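Local coordinates for protein fatty acid amide hydrolase (Candida albicans, PDB 6KVR) that probably hydrolyses monocarboxylic acid amides to the carboxylate and ammonium, as an enzyme of the amidase signature family, at residues A[271-276]-A[547-552]; A[446-451]-A[488-493]; A[329-334]-A[554-559]. All coordinates share one frame; numbering follows the deposited sequence.

Overall arrangement
All three contacts belong to the amidase fold around its mixed sheet. Contact 1 and contact 2 are buried and adjoin each other, their centres about 11 Å apart; contact 3 lies nearer the surface and is partly buried. The loop 547-552 of contact 1 runs straight into the helix 552-565 that carries contact 3, and Asp552 meets Trp331 there. Asp491 of contact 2 receives Thr274 and Arg549 of contact 1. Chemistry follows place: contact 1 is a polar network round a buried carboxylate, contact 2 mixes aliphatic and aromatic packing with an arginine on a helix end, and contact 3 joins a two-pronged salt bridge to small apolar touches.

Contact 1 (A[271-276]-A[547-552])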
loop_
_atom_site.group_PDB
_atom_site.type_symbol
_atom_site.label_atom_id
_atom_site.label_comp_id
_atom_site.label_asym_id
_atom_site.label_seq_id
_atom_site.Cartn_x
_atom_site.Cartn_y
_atom_site.Cartn_z
ATOM N N ARG A 271 -6.279 -6.113 -15.030
ATOM C CA ARG A 271 -6.164 -6.030 -13.579
ATOM C C ARG A 271 -4.970 -5.142 -13.221
ATOM O O ARG A 271 -3.817 -5.572 -13.343
ATOM C CB ARG A 271 -5.985 -7.415 -12.958
ATOM C CG ARG A 271 -5.965 -7.367 -11.435
ATOM C CD ARG A 271 -5.275 -8.541 -10.752
ATOM N NE ARG A 271 -3.897 -8.187 -10.495
ATOM C CZ ARG A 271 -3.425 -7.648 -9.378
ATOM N NH1 ARG A 271 -4.169 -7.526 -8.282
ATOM N NH2 ARG A 271 -2.177 -7.203 -9.366
ATOM N N PRO A 272 -5.180 -3.910 -12.787
ATOM C CA PRO A 272 -4.034 -3.050 -12.465
ATOM C C PRO A 272 -3.432 -3.382 -11.103
ATOM O O PRO A 272 -4.020 -4.102 -10.282
ATOM C CB PRO A 272 -4.620 -1.636 -12.490
ATOM C CG PRO A 272 -6.114 -1.800 -12.448
ATOM C CD PRO A 272 -6.473 -3.215 -12.715
ATOM N N THR A 273 -2.209 -2.884 -10.899
ATOM C CA THR A 273 -1.590 -2.945 -9.579
ATOM C C THR A 273 -2.504 -2.269 -8.572
ATOM O O THR A 273 -3.168 -1.277 -8.894
ATOM C CB THR A 273 -0.221 -2.238 -9.566
ATOM O OG1 THR A 273 0.496 -2.500 -10.774
ATOM C CG2 THR A 273 0.625 -2.738 -8.382
ATOM N N THR A 274 -2.530 -2.789 -7.344
ATOM C CA THR A 274 -3.421 -2.213 -6.343
ATOM C C THR A 274 -3.108 -0.740 -6.117
ATOM O O THR A 274 -1.973 -0.283 -6.297
ATOM C CB THR A 274 -3.328 -2.952 -5.006
ATOM O OG1 THR A 274 -1.963 -2.973 -4.567
ATOM C CG2 THR A 274 -3.862 -4.391 -5.121
ATOM N N LYS A 275 -4.148 -0.001 -5.730
ATOM C CA LYS A 275 -4.086 1.372 -5.240
ATOM C C LYS A 275 -3.847 2.400 -6.337
ATOM O O LYS A 275 -3.453 3.519 -6.050
ATOM C CB LYS A 275 -3.049 1.523 -4.123
ATOM C CG LYS A 275 -3.261 0.515 -2.981
ATOM C CD LYS A 275 -1.942 -0.099 -2.519
ATOM C CE LYS A 275 -1.422 0.546 -1.209
ATOM N NZ LYS A 275 0.058 0.361 -0.947
ATOM N N ARG A 276 -4.107 2.065 -7.595
ATOM C CA ARG A 276 -4.136 3.073 -8.641
ATOM C C ARG A 276 -5.562 3.521 -8.953
ATOM O O ARG A 276 -5.823 4.721 -9.082
ATOM C CB ARG A 276 -3.452 2.532 -9.906
ATOM C CG ARG A 276 -2.021 2.068 -9.693
ATOM C CD ARG A 276 -1.235 1.951 -11.008
ATOM N NE ARG A 276 -0.747 3.235 -11.500
ATOM C CZ ARG A 276 0.164 3.387 -12.457
ATOM N NH1 ARG A 276 0.763 2.348 -13.013
ATOM N NH2 ARG A 276 0.470 4.617 -12.875
ATOM N N GLY A 547 3.125 -7.995 -15.772
ATOM C CA GLY A 547 4.338 -7.228 -15.622
ATOM C C GLY A 547 4.716 -7.023 -14.164
ATOM O O GLY A 547 4.010 -7.433 -13.247
ATOM N N LYS A 548 5.873 -6.383 -13.966
ATOM C CA LYS A 548 6.301 -6.045 -12.617
ATOM C C LYS A 548 5.357 -5.010 -11.998
ATOM O O LYS A 548 4.654 -4.270 -12.693
ATOM C CB LYS A 548 7.741 -5.518 -12.619
ATOM C CG LYS A 548 8.813 -6.602 -12.727
ATOM C CD LYS A 548 10.136 -6.042 -13.244
ATOM C CE LYS A 548 9.889 -4.907 -14.230
ATOM N NZ LYS A 548 11.128 -4.500 -14.956
ATOM N N ARG A 549 5.362 -4.958 -10.664
ATOM C CA ARG A 549 4.411 -4.124 -9.930
ATOM C C ARG A 549 4.563 -2.655 -10.297
ATOM O O ARG A 549 5.677 -2.116 -10.297
ATOM C CB ARG A 549 4.609 -4.303 -8.418
ATOM C CG ARG A 549 4.231 -5.672 -7.904
ATOM C CD ARG A 549 4.247 -5.687 -6.383
ATOM N NE ARG A 549 3.017 -5.146 -5.820
ATOM C CZ ARG A 549 2.964 -4.430 -4.704
ATOM N NH1 ARG A 549 4.058 -4.141 -4.013
ATOM N NH2 ARG A 549 1.784 -4.002 -4.260
ATOM N N TYR A 550 3.433 -2.016 -10.597
ATOM C CA TYR A 550 3.311 -0.601 -10.957
ATOM C C TYR A 550 3.886 -0.282 -12.330
ATOM O O TYR A 550 4.060 0.890 -12.669
ATOM C CB TYR A 550 3.915 0.312 -9.880
ATOM C CG TYR A 550 3.096 0.183 -8.629
ATOM C CD1 TYR A 550 1.841 0.781 -8.541
ATOM C CD2 TYR A 550 3.529 -0.609 -7.572
ATOM C CE1 TYR A 550 1.059 0.633 -7.417
ATOM C CE2 TYR A 550 2.752 -0.769 -6.439
ATOM C CZ TYR A 550 1.520 -0.150 -6.368
ATOM O OH TYR A 550 0.747 -0.322 -5.242
ATOM N N PHE A 551 4.154 -1.301 -13.140
ATOM C CA PHE A 551 4.524 -1.102 -14.540
ATOM C C PHE A 551 3.356 -1.404 -15.472
ATOM O O PHE A 551 3.544 -1.958 -16.559
ATOM C CB PHE A 551 5.744 -1.950 -14.887
ATOM C CG PHE A 551 7.040 -1.420 -14.303
ATOM C CD1 PHE A 551 7.298 -1.520 -12.935
ATOM C CD2 PHE A 551 7.997 -0.812 -15.117
ATOM C CE1 PHE A 551 8.491 -1.034 -12.389
ATOM C CE2 PHE A 551 9.199 -0.328 -14.574
ATOM C CZ PHE A 551 9.444 -0.439 -13.208
ATOM N N ASP A 552 2.133 -1.059 -15.035
ATOM C CA ASP A 552 0.919 -1.246 -15.835
ATOM C C ASP A 552 1.048 -0.650 -17.233
ATOM O O ASP A 552 0.506 -1.196 -18.206
ATOM C CB ASP A 552 -0.281 -0.594 -15.136
ATOM C CG ASP A 552 -0.369 -0.934 -13.658
ATOM O OD1 ASP A 552 0.568 -0.642 -12.881
ATOM O OD2 ASP A 552 -1.407 -1.485 -13.275
#
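Two type II beta turns, Thr273 to Arg276 and Lys548 to Phe551, meet beyond the ends of strands 268-271 and 540-546 in the mixed sheet of the amidase fold, the second leading into helix 552-565. Hydrogen bonds and charge centre on Asp552, the first residue of that helix. Its OD2 accepts the backbone N of Thr273 at 2.9 Å through the syn lone pair. OD1 takes two donors, out of the carboxylate plane on opposite sides: Thr273 OG1 at 2.8 Å from OD1 and, further out of it, Arg276 NH1 at 3.0 Å from OD1 in a salt bridge. Arg276 comes tip to tip with the acid, bent at chi3, its guanidinium meeting OD1 by its edge and standing nearly upright to the carboxylate (82°). Two bonds to one oxygen and a third to the other would fix the rotation of this buried group and probably favour its charged form. Thr273 OG1, beside its own backbone N (chi1 -39°), is also an acceptor, receiving the backbone N of Tyr550 at 3.0 Å. The one hydroxyl fastens the first turn to both the second turn and the helix start.

Aromatic packing uses the other branch of Thr273. CG2, anti to the backbone N, sits squarely over one face of the Tyr550 ring, 3.3 Å from its centroid, a close CH-pi contact. Arg276 CG comes to the edge of the same ring. Beyond the two turns, Thr274 OG1 and Arg549 both bind Asp491, while Arg549 NH1 also reaches Ser324 O of the second subunit. Thr274 lies about 8 Å, between side chains, from Ile254, a predicted substrate-binding residue. At the far end of the Tyr550 ring, OH donates to Thr274 O at 2.9 Å, approaching 34° out of the carbonyl plane.

Contact 2 (A[446-451]-A[488-493]); sequences QLRDQY and NILDFP
Leu447, on helix 434-457, begins the contact by pointing at the end of helix 482-490. Its CD1 meets Ile489 CD1 at 3.9 Å, the two aliphatic chains crossing obliquely, while Leu490 CD2 lies against its CB and its carbonyl O. Arg448 follows, where the backbones come closest. Its chain leaves with CG anti to the carbonyl carbon (chi1 -78°) and stays extended as far as NE, so the aliphatic part runs past the Leu490 backbone and the guanidinium reaches the helix terminus. There it grips one atom, Ile489 O, side-on with two nitrogens. NE is 2.9 Å from Ile489 O in a fairly straight bond (162°), lying in the carbonyl plane; NH2 is 3.3 Å from Ile489 O, more bent and above that plane.

The carbonyl so held belongs to the last turn of helix 482-490, which ends in a Schellman motif: Asp491, the C-prime residue with positive phi, turns the chain so that Phe492 N returns to Trp487 O. A positive charge at this end would be expected to suit the helix dipole. Asp491 CB lies over one face of the Arg448 guanidinium, 3.4 Å from Arg448 NH2. The Asp491 carboxylate turns elsewhere, to Arg271, Thr274 and Arg549. The helix end lies close to the predicted substrate site: the Asn488 side chain comes within about 3 Å of Gly255 (nearest atoms), a predicted substrate-binding residue.

One turn on from Leu447, Tyr451 completes the packing. Leu490 CD1 stands over one face of its ring, offset toward the rim and 3.7 Å from the centroid, in a CH-pi contact. Tyr451 OH is taken by Pro383 O. Tyr451 CB meets Phe492 CZ at 3.8 Å, and that ring in turn has Leu490 CB over one face, offset toward its rim.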
loop_
_atom_site.group_PDB
_atom_site.type_symbol
_atom_site.label_atom_id
_atom_site.label_comp_id
_atom_site.label_asym_id
_atom_site.label_seq_id
_atom_site.Cartn_x
_atom_site.Cartn_y
_atom_site.Cartn_z
ATOM N N GLN A 446 7.317 -12.737 0.868
ATOM C CA GLN A 446 8.393 -13.590 0.364
ATOM C C GLN A 446 8.132 -14.027 -1.071
ATOM O O GLN A 446 9.059 -14.065 -1.892
ATOM C CB GLN A 446 8.577 -14.807 1.269
ATOM C CG GLN A 446 9.294 -14.477 2.555
ATOM C CD GLN A 446 9.148 -15.575 3.589
ATOM O OE1 GLN A 446 8.306 -16.455 3.450
ATOM N NE2 GLN A 446 9.989 -15.541 4.620
ATOM N N LEU A 447 6.883 -14.371 -1.387
ATOM C CA LEU A 447 6.534 -14.755 -2.751
ATOM C C LEU A 447 6.727 -13.597 -3.715
ATOM O O LEU A 447 7.264 -13.773 -4.813
ATOM C CB LEU A 447 5.085 -15.238 -2.805
ATOM C CG LEU A 447 4.835 -16.548 -2.068
ATOM C CD1 LEU A 447 3.351 -16.685 -1.814
ATOM C CD2 LEU A 447 5.372 -17.731 -2.874
ATOM N N ARG A 448 6.265 -12.406 -3.325
ATOM C CA ARG A 448 6.424 -11.226 -4.164
ATOM C C ARG A 448 7.891 -10.953 -4.477
ATOM O O ARG A 448 8.236 -10.612 -5.618
ATOM C CB ARG A 448 5.794 -10.013 -3.484
ATOM C CG ARG A 448 4.287 -9.988 -3.602
ATOM C CD ARG A 448 3.686 -8.811 -2.839
ATOM N NE ARG A 448 2.229 -8.889 -2.848
ATOM C CZ ARG A 448 1.422 -7.923 -2.425
ATOM N NH1 ARG A 448 1.903 -6.816 -1.876
ATOM N NH2 ARG A 448 0.104 -8.070 -2.562
ATOM N N ASP A 449 8.769 -11.089 -3.480
ATOM C CA ASP A 449 10.187 -10.866 -3.731
ATOM C C ASP A 449 10.750 -11.959 -4.626
ATOM O O ASP A 449 11.523 -11.672 -5.549
ATOM C CB ASP A 449 10.960 -10.790 -2.412
ATOM C CG ASP A 449 10.805 -9.436 -1.725
ATOM O OD1 ASP A 449 10.721 -8.410 -2.435
ATOM O OD2 ASP A 449 10.762 -9.390 -0.473
ATOM N N GLN A 450 10.357 -13.215 -4.384
ATOM C CA GLN A 450 10.878 -14.307 -5.197
ATOM C C GLN A 450 10.596 -14.056 -6.675
ATOM O O GLN A 450 11.479 -14.230 -7.520
ATOM C CB GLN A 450 10.279 -15.644 -4.742
ATOM C CG GLN A 450 10.840 -16.843 -5.491
ATOM C CD GLN A 450 10.356 -18.190 -4.950
ATOM O OE1 GLN A 450 9.345 -18.280 -4.250
ATOM N NE2 GLN A 450 11.097 -19.242 -5.264
ATOM N N TYR A 451 9.384 -13.595 -6.996
ATOM C CA TYR A 451 8.988 -13.397 -8.386
ATOM C C TYR A 451 9.552 -12.104 -8.952
ATOM O O TYR A 451 9.903 -12.040 -10.136
ATOM C CB TYR A 451 7.454 -13.395 -8.506
ATOM C CG TYR A 451 6.864 -14.766 -8.672
ATOM C CD1 TYR A 451 6.844 -15.660 -7.613
ATOM C CD2 TYR A 451 6.350 -15.178 -9.894
ATOM C CE1 TYR A 451 6.332 -16.923 -7.764
ATOM C CE2 TYR A 451 5.823 -16.441 -10.056
ATOM C CZ TYR A 451 5.818 -17.310 -8.985
ATOM O OH TYR A 451 5.284 -18.576 -9.128
ATOM N N ASN A 488 -3.073 -12.190 -7.991
ATOM C CA ASN A 488 -3.652 -11.384 -6.920
ATOM C C ASN A 488 -2.763 -11.381 -5.684
ATOM O O ASN A 488 -2.574 -10.331 -5.059
ATOM C CB ASN A 488 -5.041 -11.890 -6.550
ATOM C CG ASN A 488 -6.035 -11.716 -7.679
ATOM O OD1 ASN A 488 -6.384 -12.676 -8.355
ATOM N ND2 ASN A 488 -6.467 -10.484 -7.908
ATOM N N ILE A 489 -2.208 -12.536 -5.313
ATOM C CA ILE A 489 -1.368 -12.534 -4.121
ATOM C C ILE A 489 -0.033 -11.853 -4.423
ATOM O O ILE A 489 0.509 -11.157 -3.567
ATOM C CB ILE A 489 -1.197 -13.961 -3.540
ATOM C CG1 ILE A 489 -0.471 -13.892 -2.200
ATOM C CG2 ILE A 489 -0.429 -14.887 -4.488
ATOM C CD1 ILE A 489 -0.284 -15.255 -1.513
ATOM N N LEU A 490 0.495 -11.995 -5.643
ATOM C CA LEU A 490 1.700 -11.245 -6.009
ATOM C C LEU A 490 1.411 -9.773 -6.279
ATOM O O LEU A 490 2.331 -8.950 -6.187
ATOM C CB LEU A 490 2.368 -11.858 -7.245
ATOM C CG LEU A 490 2.839 -13.319 -7.148
ATOM C CD1 LEU A 490 3.347 -13.854 -8.499
ATOM C CD2 LEU A 490 3.899 -13.496 -6.069
ATOM N N ASP A 491 0.158 -9.425 -6.598
ATOM C CA ASP A 491 -0.232 -8.065 -6.995
ATOM C C ASP A 491 0.587 -7.554 -8.188
ATOM O O ASP A 491 1.102 -6.431 -8.180
ATOM C CB ASP A 491 -0.138 -7.077 -5.834
ATOM C CG ASP A 491 -0.827 -5.737 -6.146
ATOM O OD1 ASP A 491 -0.532 -4.723 -5.456
ATOM O OD2 ASP A 491 -1.645 -5.673 -7.100
ATOM N N PHE A 492 0.686 -8.376 -9.230
ATOM C CA PHE A 492 1.330 -7.920 -10.462
ATOM C C PHE A 492 0.274 -7.425 -11.443
ATOM O O PHE A 492 -0.774 -8.067 -11.598
ATOM C CB PHE A 492 2.133 -9.048 -11.135
ATOM C CG PHE A 492 3.466 -9.376 -10.465
ATOM C CD1 PHE A 492 3.765 -8.933 -9.190
ATOM C CD2 PHE A 492 4.421 -10.134 -11.141
ATOM C CE1 PHE A 492 4.985 -9.240 -8.578
ATOM C CE2 PHE A 492 5.651 -10.438 -10.548
ATOM C CZ PHE A 492 5.930 -9.987 -9.255
ATOM N N PRO A 493 0.474 -6.306 -12.143
ATOM C CA PRO A 493 -0.522 -5.889 -13.140
ATOM C C PRO A 493 -0.568 -6.905 -14.278
ATOM O O PRO A 493 0.474 -7.340 -14.784
ATOM C CB PRO A 493 -0.016 -4.517 -13.601
ATOM C CG PRO A 493 1.461 -4.557 -13.353
ATOM C CD PRO A 493 1.685 -5.466 -12.167
#

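Contact 3 (A[329-334]-A[554-559])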
loop_
_atom_site.group_PDB
_atom_site.type_symbol
_atom_site.label_atom_id
_atom_site.label_comp_id
_atom_site.label_asym_id
_atom_site.label_seq_id
_atom_site.Cartn_x
_atom_site.Cartn_y
_atom_site.Cartn_z
HETATM N N MSE A 329 0.432 8.467 -8.413
HETATM C CA MSE A 329 1.521 8.120 -9.296
HETATM C C MSE A 329 1.008 8.229 -10.728
HETATM O O MSE A 329 0.072 7.528 -11.135
HETATM C CB MSE A 329 2.094 6.754 -8.920
HETATM C CG MSE A 329 1.467 5.488 -9.449
HETATM SE SE MSE A 329 2.930 4.197 -9.712
HETATM C CE MSE A 329 3.754 4.252 -7.913
ATOM N N PRO A 330 1.582 9.182 -11.455
ATOM C CA PRO A 330 1.068 9.522 -12.789
ATOM C C PRO A 330 1.069 8.320 -13.714
ATOM O O PRO A 330 1.934 7.447 -13.629
ATOM C CB PRO A 330 2.051 10.590 -13.285
ATOM C CG PRO A 330 2.668 11.163 -12.012
ATOM C CD PRO A 330 2.716 10.026 -11.041
ATOM N N TRP A 331 0.082 8.285 -14.611
ATOM C CA TRP A 331 0.077 7.318 -15.701
ATOM C C TRP A 331 1.090 7.795 -16.740
ATOM O O TRP A 331 0.863 8.802 -17.421
ATOM C CB TRP A 331 -1.327 7.188 -16.288
ATOM C CG TRP A 331 -1.422 6.192 -17.402
ATOM C CD1 TRP A 331 -1.402 6.459 -18.742
ATOM C CD2 TRP A 331 -1.541 4.762 -17.276
ATOM N NE1 TRP A 331 -1.505 5.287 -19.455
ATOM C CE2 TRP A 331 -1.586 4.233 -18.581
ATOM C CE3 TRP A 331 -1.599 3.881 -16.189
ATOM C CZ2 TRP A 331 -1.697 2.861 -18.830
ATOM C CZ3 TRP A 331 -1.705 2.516 -16.435
ATOM C CH2 TRP A 331 -1.754 2.021 -17.748
ATOM N N ARG A 332 2.217 7.087 -16.843
ATOM C CA ARG A 332 3.324 7.518 -17.684
ATOM C C ARG A 332 3.038 7.287 -19.169
ATOM O O ARG A 332 2.284 6.392 -19.557
ATOM C CB ARG A 332 4.610 6.791 -17.292
ATOM C CG ARG A 332 5.255 7.336 -16.013
ATOM C CD ARG A 332 6.323 6.399 -15.499
ATOM N NE ARG A 332 5.794 5.075 -15.187
ATOM C CZ ARG A 332 6.011 3.994 -15.924
ATOM N NH1 ARG A 332 6.678 4.060 -17.063
ATOM N NH2 ARG A 332 5.545 2.818 -15.505
ATOM N N ASP A 333 3.678 8.102 -20.000
ATOM C CA ASP A 333 3.580 7.989 -21.445
ATOM C C ASP A 333 4.684 7.056 -21.927
ATOM O O ASP A 333 5.869 7.332 -21.722
ATOM C CB ASP A 333 3.698 9.362 -22.094
ATOM C CG ASP A 333 2.737 9.533 -23.245
ATOM O OD1 ASP A 333 2.715 8.675 -24.155
ATOM O OD2 ASP A 333 1.972 10.520 -23.211
ATOM N N VAL A 334 4.292 5.944 -22.538
ATOM C CA VAL A 334 5.203 4.860 -22.880
ATOM C C VAL A 334 4.980 4.492 -24.340
ATOM O O VAL A 334 3.834 4.405 -24.795
ATOM C CB VAL A 334 4.974 3.642 -21.955
ATOM C CG1 VAL A 334 5.476 2.361 -22.599
ATOM C CG2 VAL A 334 5.630 3.873 -20.593
ATOM N N GLU A 554 3.645 -0.272 -19.221
ATOM C CA GLU A 554 4.378 -1.172 -20.107
ATOM C C GLU A 554 3.551 -2.402 -20.471
ATOM O O GLU A 554 3.662 -2.913 -21.596
ATOM C CB GLU A 554 5.694 -1.607 -19.450
ATOM C CG GLU A 554 6.808 -0.569 -19.510
ATOM C CD GLU A 554 6.688 0.476 -18.404
ATOM O OE1 GLU A 554 7.552 1.386 -18.325
ATOM O OE2 GLU A 554 5.718 0.381 -17.608
ATOM N N VAL A 555 2.731 -2.899 -19.537
ATOM C CA VAL A 555 1.903 -4.065 -19.825
ATOM C C VAL A 555 0.990 -3.774 -21.004
ATOM O O VAL A 555 0.929 -4.544 -21.966
ATOM C CB VAL A 555 1.090 -4.493 -18.589
ATOM C CG1 VAL A 555 0.056 -5.539 -18.995
ATOM C CG2 VAL A 555 2.008 -5.035 -17.471
ATOM N N LEU A 556 0.278 -2.640 -20.952
ATOM C CA LEU A 556 -0.650 -2.290 -22.024
ATOM C C LEU A 556 0.087 -1.993 -23.322
ATOM O O LEU A 556 -0.396 -2.337 -24.408
ATOM C CB LEU A 556 -1.507 -1.093 -21.613
ATOM C CG LEU A 556 -2.510 -1.405 -20.494
ATOM C CD1 LEU A 556 -3.562 -0.303 -20.292
ATOM C CD2 LEU A 556 -3.173 -2.739 -20.760
ATOM N N ALA A 557 1.247 -1.336 -23.232
ATOM C CA ALA A 557 2.004 -1.011 -24.437
ATOM C C ALA A 557 2.432 -2.280 -25.160
ATOM O O ALA A 557 2.284 -2.394 -26.383
ATOM C CB ALA A 557 3.222 -0.151 -24.081
ATOM N N ALA A 558 2.963 -3.251 -24.412
ATOM C CA ALA A 558 3.344 -4.524 -25.010
ATOM C C ALA A 558 2.119 -5.326 -25.420
ATOM O O ALA A 558 2.134 -6.012 -26.449
ATOM C CB ALA A 558 4.198 -5.326 -24.043
ATOM N N GLY A 559 1.050 -5.265 -24.626
ATOM C CA GLY A 559 -0.190 -5.886 -25.053
ATOM C C GLY A 559 -0.630 -5.380 -26.411
ATOM O O GLY A 559 -1.111 -6.149 -27.246
#
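A two-pronged salt bridge carries the polar half of this contact between the loop 329-334 and the first two turns of helix 552-565. Arg332 meets Glu554 end-on, one nitrogen to each oxygen: NH1 lies 3.1 Å from OE1, and NH2 lies 3.2 Å from OE2. Both bonds are nearly straight (164° and 167°), both use syn lone pairs, and the carboxylate sits at the guanidinium edge with the two planes 30° apart. Bends at chi3 of Arg332 and chi2 of Glu554 bring the groups together. The charge of Arg332 is shared, since NH2 also bridges to Glu553.

Apolar contacts lie along the helix face. Val334 CG1, anti to its backbone N, touches Ala557 CB at 3.7 Å, while its CG2 lies against the Glu554 carboxylate. Trp331, with CG anti to its backbone N, offers the far corner of its indole, CH2, to Leu556 CD1 at 3.9 Å. The indole itself is held by NE1 to Glu307 and packs on Met310 and Ile314, so the loop joins helix 552-565 to helix 303-317, while Glu554 and Val555 also rest on strand 462-466.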